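Local coordinates for protein 4-alpha-glucanotransferase (Corynebacterium glutamicum, PDB 5B68) that is an amylomaltase, also called disproportionating enzyme, a glucanotransferase built on a TIM-barrel fold with an added beta-sandwich domain, at residues V187-M195 with F274-I284; D200-D211 with I687-H697. All coordinates share one frame; numbering follows the deposited sequence.

Interaction 1. Residues V187-M195 with F274-I284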
loop_
_atom_site.group_PDB
_atom_site.type_symbol
_atom_site.label_atom_id
_atom_site.label_comp_id
_atom_site.label_asym_id
_atom_site.label_seq_id
_atom_site.Cartn_x
_atom_site.Cartn_y
_atom_site.Cartn_z
ATOM N N VAL A 187 10.991 1.109 16.434
ATOM C CA VAL A 187 11.332 0.092 17.413
ATOM C C VAL A 187 12.797 -0.260 17.307
ATOM O O VAL A 187 13.259 -0.701 16.284
ATOM C CB VAL A 187 10.535 -1.201 17.187
ATOM C CG1 VAL A 187 10.749 -2.173 18.325
ATOM C CG2 VAL A 187 9.077 -0.900 17.017
ATOM N N ARG A 188 13.506 -0.099 18.406
ATOM C CA ARG A 188 14.931 -0.244 18.423
ATOM C C ARG A 188 15.365 -1.415 19.292
ATOM O O ARG A 188 14.720 -1.755 20.260
ATOM C CB ARG A 188 15.577 1.031 18.959
ATOM C CG ARG A 188 15.602 2.205 17.998
ATOM C CD ARG A 188 14.324 3.017 18.030
ATOM N NE ARG A 188 14.080 3.643 19.315
ATOM C CZ ARG A 188 14.581 4.806 19.710
ATOM N NH1 ARG A 188 15.385 5.498 18.925
ATOM N NH2 ARG A 188 14.286 5.273 20.901
ATOM N N SER A 189 16.463 -2.032 18.891
ATOM C CA SER A 189 17.221 -2.961 19.704
ATOM C C SER A 189 18.421 -2.223 20.261
ATOM O O SER A 189 18.609 -1.066 19.984
ATOM C CB SER A 189 17.676 -4.157 18.881
ATOM O OG SER A 189 18.657 -3.801 17.944
ATOM N N THR A 190 19.237 -2.902 21.038
ATOM C CA THR A 190 20.453 -2.279 21.544
ATOM C C THR A 190 21.377 -1.869 20.404
ATOM O O THR A 190 22.048 -0.872 20.493
ATOM C CB THR A 190 21.207 -3.201 22.497
ATOM O OG1 THR A 190 21.532 -4.401 21.815
ATOM C CG2 THR A 190 20.355 -3.540 23.655
ATOM N N LEU A 191 21.431 -2.691 19.365
ATOM C CA LEU A 191 22.285 -2.444 18.218
ATOM C C LEU A 191 21.746 -1.559 17.067
ATOM O O LEU A 191 22.506 -1.169 16.231
ATOM C CB LEU A 191 22.817 -3.765 17.674
ATOM C CG LEU A 191 23.515 -4.678 18.682
ATOM C CD1 LEU A 191 23.778 -6.053 18.109
ATOM C CD2 LEU A 191 24.800 -4.061 19.195
ATOM N N SER A 192 20.460 -1.239 17.029
ATOM C CA SER A 192 19.925 -0.379 15.978
ATOM C C SER A 192 20.719 0.947 15.903
ATOM O O SER A 192 21.119 1.514 16.935
ATOM C CB SER A 192 18.480 -0.020 16.219
ATOM O OG SER A 192 17.700 -1.190 16.514
ATOM N N TRP A 193 20.835 1.491 14.694
ATOM C CA TRP A 193 21.350 2.866 14.526
ATOM C C TRP A 193 20.311 3.913 14.747
ATOM O O TRP A 193 19.909 4.650 13.818
ATOM C CB TRP A 193 22.041 3.021 13.157
ATOM C CG TRP A 193 23.316 2.284 13.012
ATOM C CD1 TRP A 193 23.718 1.121 13.647
ATOM C CD2 TRP A 193 24.398 2.630 12.128
ATOM N NE1 TRP A 193 24.943 0.747 13.198
ATOM C CE2 TRP A 193 25.386 1.656 12.276
ATOM C CE3 TRP A 193 24.597 3.656 11.201
ATOM C CZ2 TRP A 193 26.576 1.674 11.544
ATOM C CZ3 TRP A 193 25.813 3.666 10.474
ATOM C CH2 TRP A 193 26.751 2.675 10.658
ATOM N N GLY A 194 19.761 3.972 15.968
ATOM C CA GLY A 194 18.800 5.013 16.225
ATOM C C GLY A 194 17.398 4.723 15.729
ATOM O O GLY A 194 16.470 5.421 16.065
ATOM N N MET A 195 17.255 3.763 14.839
ATOM C CA MET A 195 15.953 3.489 14.281
ATOM C C MET A 195 15.919 2.033 13.863
ATOM O O MET A 195 16.942 1.452 13.596
ATOM C CB MET A 195 15.660 4.442 13.117
ATOM C CG MET A 195 16.035 3.938 11.742
ATOM S SD MET A 195 15.733 5.050 10.355
ATOM C CE MET A 195 14.253 4.408 9.604
ATOM N N PHE A 274 24.713 6.485 17.397
ATOM C CA PHE A 274 23.303 6.381 16.986
ATOM C C PHE A 274 22.633 5.490 18.041
ATOM O O PHE A 274 21.495 5.750 18.441
ATOM C CB PHE A 274 23.148 5.845 15.534
ATOM C CG PHE A 274 23.559 6.861 14.492
ATOM C CD1 PHE A 274 22.956 8.126 14.449
ATOM C CD2 PHE A 274 24.582 6.573 13.594
ATOM C CE1 PHE A 274 23.375 9.089 13.515
ATOM C CE2 PHE A 274 25.002 7.519 12.679
ATOM C CZ PHE A 274 24.419 8.777 12.652
ATOM N N ARG A 275 23.361 4.483 18.495
ATOM C CA ARG A 275 22.853 3.542 19.509
ATOM C C ARG A 275 22.452 4.208 20.850
ATOM O O ARG A 275 21.548 3.760 21.515
ATOM C CB ARG A 275 23.916 2.487 19.787
ATOM C CG ARG A 275 24.017 1.496 18.660
ATOM C CD ARG A 275 25.170 0.538 18.782
ATOM N NE ARG A 275 25.166 -0.322 17.596
ATOM C CZ ARG A 275 26.140 -1.123 17.204
ATOM N NH1 ARG A 275 27.277 -1.251 17.895
ATOM N NH2 ARG A 275 25.964 -1.839 16.110
ATOM N N GLU A 276 23.121 5.277 21.241
ATOM C CA GLU A 276 22.678 6.038 22.398
ATOM C C GLU A 276 21.231 6.550 22.238
ATOM O O GLU A 276 20.453 6.611 23.206
ATOM C CB GLU A 276 23.634 7.254 22.637
ATOM C CG GLU A 276 25.010 6.857 23.170
ATOM C CD GLU A 276 24.965 6.163 24.549
ATOM O OE1 GLU A 276 24.112 6.529 25.416
ATOM O OE2 GLU A 276 25.780 5.232 24.773
ATOM N N ARG A 277 20.842 6.930 21.008
ATOM C CA ARG A 277 19.499 7.398 20.748
ATOM C C ARG A 277 18.451 6.331 21.091
ATOM O O ARG A 277 17.370 6.667 21.538
ATOM C CB ARG A 277 19.316 7.868 19.287
ATOM C CG ARG A 277 20.374 8.901 18.867
ATOM C CD ARG A 277 19.939 9.572 17.583
ATOM N NE ARG A 277 21.044 10.372 17.067
ATOM C CZ ARG A 277 21.127 10.831 15.815
ATOM N NH1 ARG A 277 20.152 10.606 14.912
ATOM N NH2 ARG A 277 22.208 11.538 15.472
ATOM N N ASN A 278 18.850 5.084 20.971
ATOM C CA ASN A 278 17.956 3.962 21.214
ATOM C C ASN A 278 17.413 3.946 22.629
ATOM O O ASN A 278 16.375 3.362 22.850
ATOM C CB ASN A 278 18.656 2.627 21.058
ATOM C CG ASN A 278 19.231 2.398 19.637
ATOM O OD1 ASN A 278 18.951 3.127 18.709
ATOM N ND2 ASN A 278 20.037 1.397 19.506
ATOM N N LEU A 279 18.178 4.534 23.552
ATOM C CA LEU A 279 17.845 4.589 24.961
ATOM C C LEU A 279 17.067 5.787 25.345
ATOM O O LEU A 279 16.671 5.878 26.495
ATOM C CB LEU A 279 19.129 4.534 25.815
ATOM C CG LEU A 279 20.098 3.393 25.504
ATOM C CD1 LEU A 279 21.362 3.458 26.341
ATOM C CD2 LEU A 279 19.503 2.004 25.690
ATOM N N THR A 280 16.831 6.719 24.418
ATOM C CA THR A 280 16.139 7.982 24.727
ATOM C C THR A 280 14.766 7.976 24.130
ATOM O O THR A 280 14.449 7.171 23.230
ATOM C CB THR A 280 16.908 9.210 24.183
ATOM O OG1 THR A 280 16.637 9.366 22.786
ATOM C CG2 THR A 280 18.398 9.061 24.374
ATOM N N SER A 281 13.949 8.929 24.532
ATOM C CA SER A 281 12.641 9.140 23.902
ATOM C C SER A 281 12.667 10.251 22.828
ATOM O O SER A 281 11.618 10.712 22.412
ATOM C CB SER A 281 11.618 9.459 24.984
ATOM O OG SER A 281 11.970 10.659 25.660
ATOM N N ASP A 282 13.857 10.668 22.417
ATOM C CA ASP A 282 14.012 11.733 21.426
ATOM C C ASP A 282 13.468 11.325 20.061
ATOM O O ASP A 282 13.591 10.175 19.677
ATOM C CB ASP A 282 15.499 12.103 21.299
ATOM C CG ASP A 282 16.070 12.762 22.558
ATOM O OD1 ASP A 282 15.306 13.151 23.462
ATOM O OD2 ASP A 282 17.311 12.838 22.639
ATOM N N ILE A 283 12.893 12.284 19.337
ATOM C CA ILE A 283 12.331 12.032 18.048
ATOM C C ILE A 283 13.376 11.379 17.126
ATOM O O ILE A 283 14.596 11.554 17.302
ATOM C CB ILE A 283 11.554 13.248 17.452
ATOM C CG1 ILE A 283 12.439 14.484 17.246
ATOM C CG2 ILE A 283 10.377 13.603 18.359
ATOM C CD1 ILE A 283 13.350 14.420 16.043
ATOM N N ILE A 284 12.879 10.516 16.238
ATOM C CA ILE A 284 13.734 9.763 15.325
ATOM C C ILE A 284 14.248 10.742 14.230
ATOM O O ILE A 284 13.415 11.442 13.651
ATOM C CB ILE A 284 12.917 8.636 14.615
ATOM C CG1 ILE A 284 12.380 7.570 15.595
ATOM C CG2 ILE A 284 13.788 7.928 13.580
ATOM C CD1 ILE A 284 13.464 6.769 16.257
HETATM O O HOH W 1 15.346 8.345 20.046
HETATM O O HOH W 2 21.638 0.939 22.544
HETATM O O HOH W 3 24.033 -2.609 14.283
#
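The carboxamide of N278 enters the bend formed by S189-G194 and bonds to three main-chain groups there. Its ND2 gives a fairly straight hydrogen bond of 2.8 Å to S192 O, which lies in the amide plane, and a weak one to T190 O; OD1 accepts a weak bond from G194 N at 3.0 Å. With CG anti to the carbonyl carbon (chi1 -61°), the amide is turned toward S192 O and G194 N. R275, extended from CG to NE, runs alongside L191: NE donates to L191 O over 3.1 Å from above the carbonyl plane, while L191 CD2 sits over the centre of one guanidinium face. The NH2 of R275 also reaches E251, which W193 NE1 shares. R188 bends at chi2 and chi3, which folds its guanidinium back so that NH2 bonds weakly to T280 O at 3.0 Å and NH1 bonds within its own loop to G194 O, in the guanidinium plane.

Water extends the polar set: one molecule joins T190 O to R275 O, another L191 O to R275 NH2.

Apolar packing lies beside this network. The rings of W193 and F274 are near parallel but slid apart; W193 CE3 lies 3.8 Å from F274 CD2, and I284 CG2 touches M195 CB at 4.0 Å.

Main-chain carbonyls are thus the chief acceptors. N278 and R275 reach those of loop 187-195, whereas R188 sends one weak bond the other way, so the tie to segment 274-284 runs in both directions and probably holds both backbones.

Interaction 2. Residues D200-D211 with I687-H697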
loop_
_atom_site.group_PDB
_atom_site.type_symbol
_atom_site.label_atom_id
_atom_site.label_comp_id
_atom_site.label_asym_id
_atom_site.label_seq_id
_atom_site.Cartn_x
_atom_site.Cartn_y
_atom_site.Cartn_z
ATOM N N ASP A 200 16.205 -5.821 13.203
ATOM C CA ASP A 200 15.159 -5.588 14.174
ATOM C C ASP A 200 13.805 -6.176 13.797
ATOM O O ASP A 200 13.074 -6.651 14.664
ATOM C CB ASP A 200 14.975 -4.110 14.507
ATOM C CG ASP A 200 16.258 -3.455 15.032
ATOM O OD1 ASP A 200 16.853 -4.027 15.923
ATOM O OD2 ASP A 200 16.623 -2.331 14.575
ATOM N N LEU A 201 13.467 -6.081 12.518
ATOM C CA LEU A 201 12.225 -6.674 11.971
ATOM C C LEU A 201 12.143 -8.153 12.289
ATOM O O LEU A 201 11.120 -8.688 12.823
ATOM C CB LEU A 201 12.131 -6.419 10.462
ATOM C CG LEU A 201 10.927 -7.007 9.717
ATOM C CD1 LEU A 201 9.674 -6.416 10.294
ATOM C CD2 LEU A 201 11.056 -6.705 8.245
ATOM N N GLY A 202 13.178 -8.881 11.915
ATOM C CA GLY A 202 13.200 -10.307 12.159
ATOM C C GLY A 202 13.259 -10.700 13.649
ATOM O O GLY A 202 12.598 -11.631 14.071
ATOM N N ASN A 203 13.970 -9.900 14.432
ATOM C CA ASN A 203 14.130 -10.076 15.874
ATOM C C ASN A 203 12.759 -9.898 16.537
ATOM O O ASN A 203 12.319 -10.792 17.255
ATOM C CB ASN A 203 15.126 -9.017 16.402
ATOM C CG ASN A 203 15.535 -9.250 17.873
ATOM O OD1 ASN A 203 15.039 -10.183 18.556
ATOM N ND2 ASN A 203 16.398 -8.356 18.380
ATOM N N LEU A 204 12.111 -8.772 16.254
ATOM C CA LEU A 204 10.772 -8.462 16.803
ATOM C C LEU A 204 9.819 -9.589 16.409
ATOM O O LEU A 204 9.036 -10.053 17.270
ATOM C CB LEU A 204 10.256 -7.139 16.372
ATOM C CG LEU A 204 8.915 -6.642 16.894
ATOM C CD1 LEU A 204 8.889 -6.622 18.398
ATOM C CD2 LEU A 204 8.565 -5.324 16.283
ATOM N N ALA A 205 9.835 -10.035 15.158
ATOM C CA ALA A 205 8.901 -11.108 14.751
ATOM C C ALA A 205 9.117 -12.329 15.588
ATOM O O ALA A 205 8.126 -12.919 16.105
ATOM C CB ALA A 205 9.044 -11.493 13.276
ATOM N N SER A 206 10.394 -12.654 15.811
ATOM C CA SER A 206 10.695 -13.905 16.536
ATOM C C SER A 206 10.224 -13.751 17.988
ATOM O O SER A 206 9.738 -14.712 18.570
ATOM C CB SER A 206 12.156 -14.363 16.409
ATOM O OG SER A 206 12.953 -13.475 17.145
ATOM N N VAL A 207 10.336 -12.564 18.562
ATOM C CA VAL A 207 9.927 -12.350 19.958
ATOM C C VAL A 207 8.430 -12.446 20.124
ATOM O O VAL A 207 7.940 -13.145 20.970
ATOM C CB VAL A 207 10.390 -10.957 20.440
ATOM C CG1 VAL A 207 9.680 -10.520 21.723
ATOM C CG2 VAL A 207 11.879 -10.917 20.629
ATOM N N VAL A 208 7.665 -11.761 19.295
ATOM C CA VAL A 208 6.189 -11.731 19.536
ATOM C C VAL A 208 5.630 -13.073 19.139
ATOM O O VAL A 208 4.569 -13.446 19.619
ATOM C CB VAL A 208 5.484 -10.572 18.836
ATOM C CG1 VAL A 208 5.989 -9.237 19.333
ATOM C CG2 VAL A 208 5.672 -10.644 17.327
ATOM N N ALA A 209 6.333 -13.833 18.287
ATOM C CA ALA A 209 5.876 -15.153 17.913
ATOM C C ALA A 209 5.891 -16.113 19.135
ATOM O O ALA A 209 5.150 -17.075 19.161
ATOM C CB ALA A 209 6.782 -15.717 16.841
ATOM N N GLN A 210 6.709 -15.816 20.152
ATOM C CA GLN A 210 6.871 -16.753 21.307
ATOM C C GLN A 210 5.607 -16.674 22.134
ATOM O O GLN A 210 5.337 -17.553 22.947
ATOM C CB GLN A 210 8.042 -16.307 22.178
ATOM C CG GLN A 210 9.332 -16.416 21.429
ATOM C CD GLN A 210 10.508 -15.745 22.095
ATOM O OE1 GLN A 210 10.382 -15.020 23.092
ATOM N NE2 GLN A 210 11.661 -15.883 21.448
ATOM N N ASP A 211 4.861 -15.581 22.000
ATOM C CA ASP A 211 3.611 -15.432 22.704
ATOM C C ASP A 211 2.355 -15.609 21.892
ATOM O O ASP A 211 1.287 -15.264 22.405
ATOM C CB ASP A 211 3.612 -14.124 23.494
ATOM C CG ASP A 211 4.821 -14.026 24.358
ATOM O OD1 ASP A 211 4.923 -14.857 25.267
ATOM O OD2 ASP A 211 5.707 -13.207 24.107
ATOM N N ILE A 687 13.680 -3.904 21.972
ATOM C CA ILE A 687 13.152 -5.265 21.660
ATOM C C ILE A 687 13.567 -6.263 22.741
ATOM O O ILE A 687 12.790 -7.151 23.147
ATOM C CB ILE A 687 13.621 -5.759 20.293
ATOM C CG1 ILE A 687 12.969 -4.909 19.238
ATOM C CG2 ILE A 687 13.283 -7.243 20.085
ATOM C CD1 ILE A 687 13.598 -4.987 17.851
ATOM N N GLU A 688 14.783 -6.086 23.242
ATOM C CA GLU A 688 15.382 -7.013 24.196
ATOM C C GLU A 688 14.622 -7.040 25.514
ATOM O O GLU A 688 14.644 -8.043 26.215
ATOM C CB GLU A 688 16.864 -6.683 24.453
ATOM C CG GLU A 688 17.780 -7.147 23.335
ATOM C CD GLU A 688 17.918 -6.132 22.233
ATOM O OE1 GLU A 688 17.250 -5.054 22.243
ATOM O OE2 GLU A 688 18.733 -6.432 21.371
ATOM N N SER A 689 13.971 -5.942 25.828
ATOM C CA SER A 689 13.252 -5.802 27.058
ATOM C C SER A 689 11.809 -6.086 26.969
ATOM O O SER A 689 11.116 -5.909 27.986
ATOM C CB SER A 689 13.297 -4.359 27.495
ATOM O OG SER A 689 14.616 -4.036 27.735
ATOM N N LEU A 690 11.279 -6.353 25.772
ATOM C CA LEU A 690 9.824 -6.409 25.647
ATOM C C LEU A 690 9.159 -7.387 26.573
ATOM O O LEU A 690 8.086 -7.089 27.162
ATOM C CB LEU A 690 9.422 -6.792 24.215
ATOM C CG LEU A 690 9.388 -5.597 23.254
ATOM C CD1 LEU A 690 9.273 -6.109 21.812
ATOM C CD2 LEU A 690 8.179 -4.714 23.482
ATOM N N ARG A 691 9.729 -8.564 26.635
ATOM C CA ARG A 691 9.174 -9.648 27.401
ATOM C C ARG A 691 9.569 -9.598 28.879
ATOM O O ARG A 691 9.202 -10.486 29.588
ATOM C CB ARG A 691 9.546 -11.003 26.785
ATOM C CG ARG A 691 8.924 -11.123 25.419
ATOM C CD ARG A 691 9.139 -12.458 24.737
ATOM N NE ARG A 691 8.210 -13.448 25.233
ATOM C CZ ARG A 691 8.517 -14.327 26.177
ATOM N NH1 ARG A 691 9.757 -14.357 26.719
ATOM N NH2 ARG A 691 7.573 -15.191 26.574
ATOM N N GLU A 692 10.289 -8.552 29.324
ATOM C CA GLU A 692 10.606 -8.341 30.714
ATOM C C GLU A 692 9.480 -7.566 31.366
ATOM O O GLU A 692 9.463 -7.493 32.560
ATOM C CB GLU A 692 11.929 -7.544 30.879
ATOM C CG GLU A 692 13.149 -8.332 30.453
ATOM C CD GLU A 692 14.424 -7.495 30.337
ATOM O OE1 GLU A 692 14.374 -6.231 30.341
ATOM O OE2 GLU A 692 15.496 -8.122 30.211
ATOM N N ASN A 693 8.572 -6.924 30.628
ATOM C CA ASN A 693 7.594 -6.054 31.322
ATOM C C ASN A 693 6.315 -6.839 31.470
ATOM O O ASN A 693 5.912 -7.535 30.545
ATOM C CB ASN A 693 7.244 -4.735 30.624
ATOM C CG ASN A 693 8.323 -4.228 29.698
ATOM O OD1 ASN A 693 9.396 -3.781 30.130
ATOM N ND2 ASN A 693 8.032 -4.274 28.396
ATOM N N GLU A 694 5.691 -6.726 32.634
ATOM C CA GLU A 694 4.464 -7.437 32.924
ATOM C C GLU A 694 3.295 -7.013 32.015
ATOM O O GLU A 694 2.469 -7.888 31.654
ATOM C CB GLU A 694 4.080 -7.271 34.424
ATOM C CG GLU A 694 2.915 -8.164 34.904
ATOM C CD GLU A 694 2.449 -7.878 36.363
ATOM O OE1 GLU A 694 2.354 -6.675 36.784
ATOM O OE2 GLU A 694 2.149 -8.869 37.096
ATOM N N LEU A 695 3.220 -5.717 31.649
ATOM C CA LEU A 695 2.150 -5.214 30.737
ATOM C C LEU A 695 2.133 -5.978 29.392
ATOM O O LEU A 695 1.086 -6.444 28.966
ATOM C CB LEU A 695 2.210 -3.687 30.520
ATOM C CG LEU A 695 1.108 -3.119 29.595
ATOM C CD1 LEU A 695 -0.274 -3.512 30.163
ATOM C CD2 LEU A 695 1.172 -1.600 29.427
ATOM N N TYR A 696 3.303 -6.190 28.797
ATOM C CA TYR A 696 3.413 -7.000 27.566
ATOM C C TYR A 696 2.722 -8.363 27.689
ATOM O O TYR A 696 1.934 -8.748 26.842
ATOM C CB TYR A 696 4.902 -7.186 27.188
ATOM C CG TYR A 696 5.086 -8.123 26.058
ATOM C CD1 TYR A 696 5.166 -9.461 26.289
ATOM C CD2 TYR A 696 5.081 -7.693 24.746
ATOM C CE1 TYR A 696 5.304 -10.362 25.279
ATOM C CE2 TYR A 696 5.201 -8.595 23.724
ATOM C CZ TYR A 696 5.291 -9.924 23.984
ATOM O OH TYR A 696 5.402 -10.857 22.987
ATOM N N HIS A 697 3.035 -9.089 28.769
ATOM C CA HIS A 697 2.527 -10.422 29.005
ATOM C C HIS A 697 1.047 -10.350 29.285
ATOM O O HIS A 697 0.307 -11.235 28.837
ATOM C CB HIS A 697 3.259 -11.092 30.184
ATOM C CG HIS A 697 4.659 -11.462 29.843
ATOM N ND1 HIS A 697 4.938 -12.452 28.940
ATOM C CD2 HIS A 697 5.845 -10.875 30.144
ATOM C CE1 HIS A 697 6.246 -12.531 28.762
ATOM N NE2 HIS A 697 6.818 -11.587 29.486
HETATM O O HOH W 4 18.147 -8.952 20.710
HETATM O O HOH W 5 3.208 -11.406 21.216
HETATM O O HOH W 6 2.871 -14.460 27.840
#
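R691 grips D211, the last residue of segment 200-211, in a side-on salt bridge. From CB the chain leaves with CG anti to the carbonyl carbon (chi1 -64°), and CG passes V207 CG1. CD, the next atom, packs on that same methyl of V207 at 3.6 Å and also lies near Q210 OE1. A bend at chi3 (80°) then swings the guanidinium toward the carboxylate. NE donates to D211 OD2 over 2.8 Å and NH2 to D211 OD1 over 3.0 Å, both nearly straight and both on syn lone pairs, with the two flat groups only 11° from coplanar. R691 CZ and NH1 each lie 3.7 Å from Q210 OE1, which sits over one face of the guanidinium with its amide plane steeply inclined, and H697 CE1 covers a face nearer the rim. The histidine is itself held by NE2 donating to R691 O.

OD2 of D211 has a second donor: Y696 OH approaches on its anti side, 2.6 Å away and somewhat out of the carboxylate plane. A water links the same hydroxyl to V208 O.

Toward the start of the helix the contact turns apolar. I687 CD1 meets CB of D200 at 3.7 Å, its CG2 lies against the N203 amide, and L204 CD1 presses on L690 CD1 at a tight 3.5 Å. L650 of helix 650-654 touches both leucines. At the margin a water connects N203 ND2 with E688 OE2.

Three donated bonds on one carboxylate should stabilise its negative charge. The charged grip and the hydroxyl hold the C-terminal segment near D211, while I687 and L690 pack against D200, N203, L204 and V207 of the helix.

Interactions 1 and 2 lie on the same side of the chain's centre, their own centres about 16 Å apart, and they touch directly. The loop 187-195 leads into the helix that carries 200-211, and D200 ties the two together: its OD2 lies 2.5 Å from S192 OG and its OD1 2.7 Å from S189 OG, both probable hydrogen bonds, with R249 forming a salt bridge to OD1. The C-terminal segment joins in through E688, whose OE1 accepts from T190 N, through backbone bonding of I687 with R188, and through V187 CG1, 3.6 Å from I687 CG1. The segments alternate along the chain; interaction 1 involves the loop between strand 177-182 and helix 198-209, interaction 2 the helix itself.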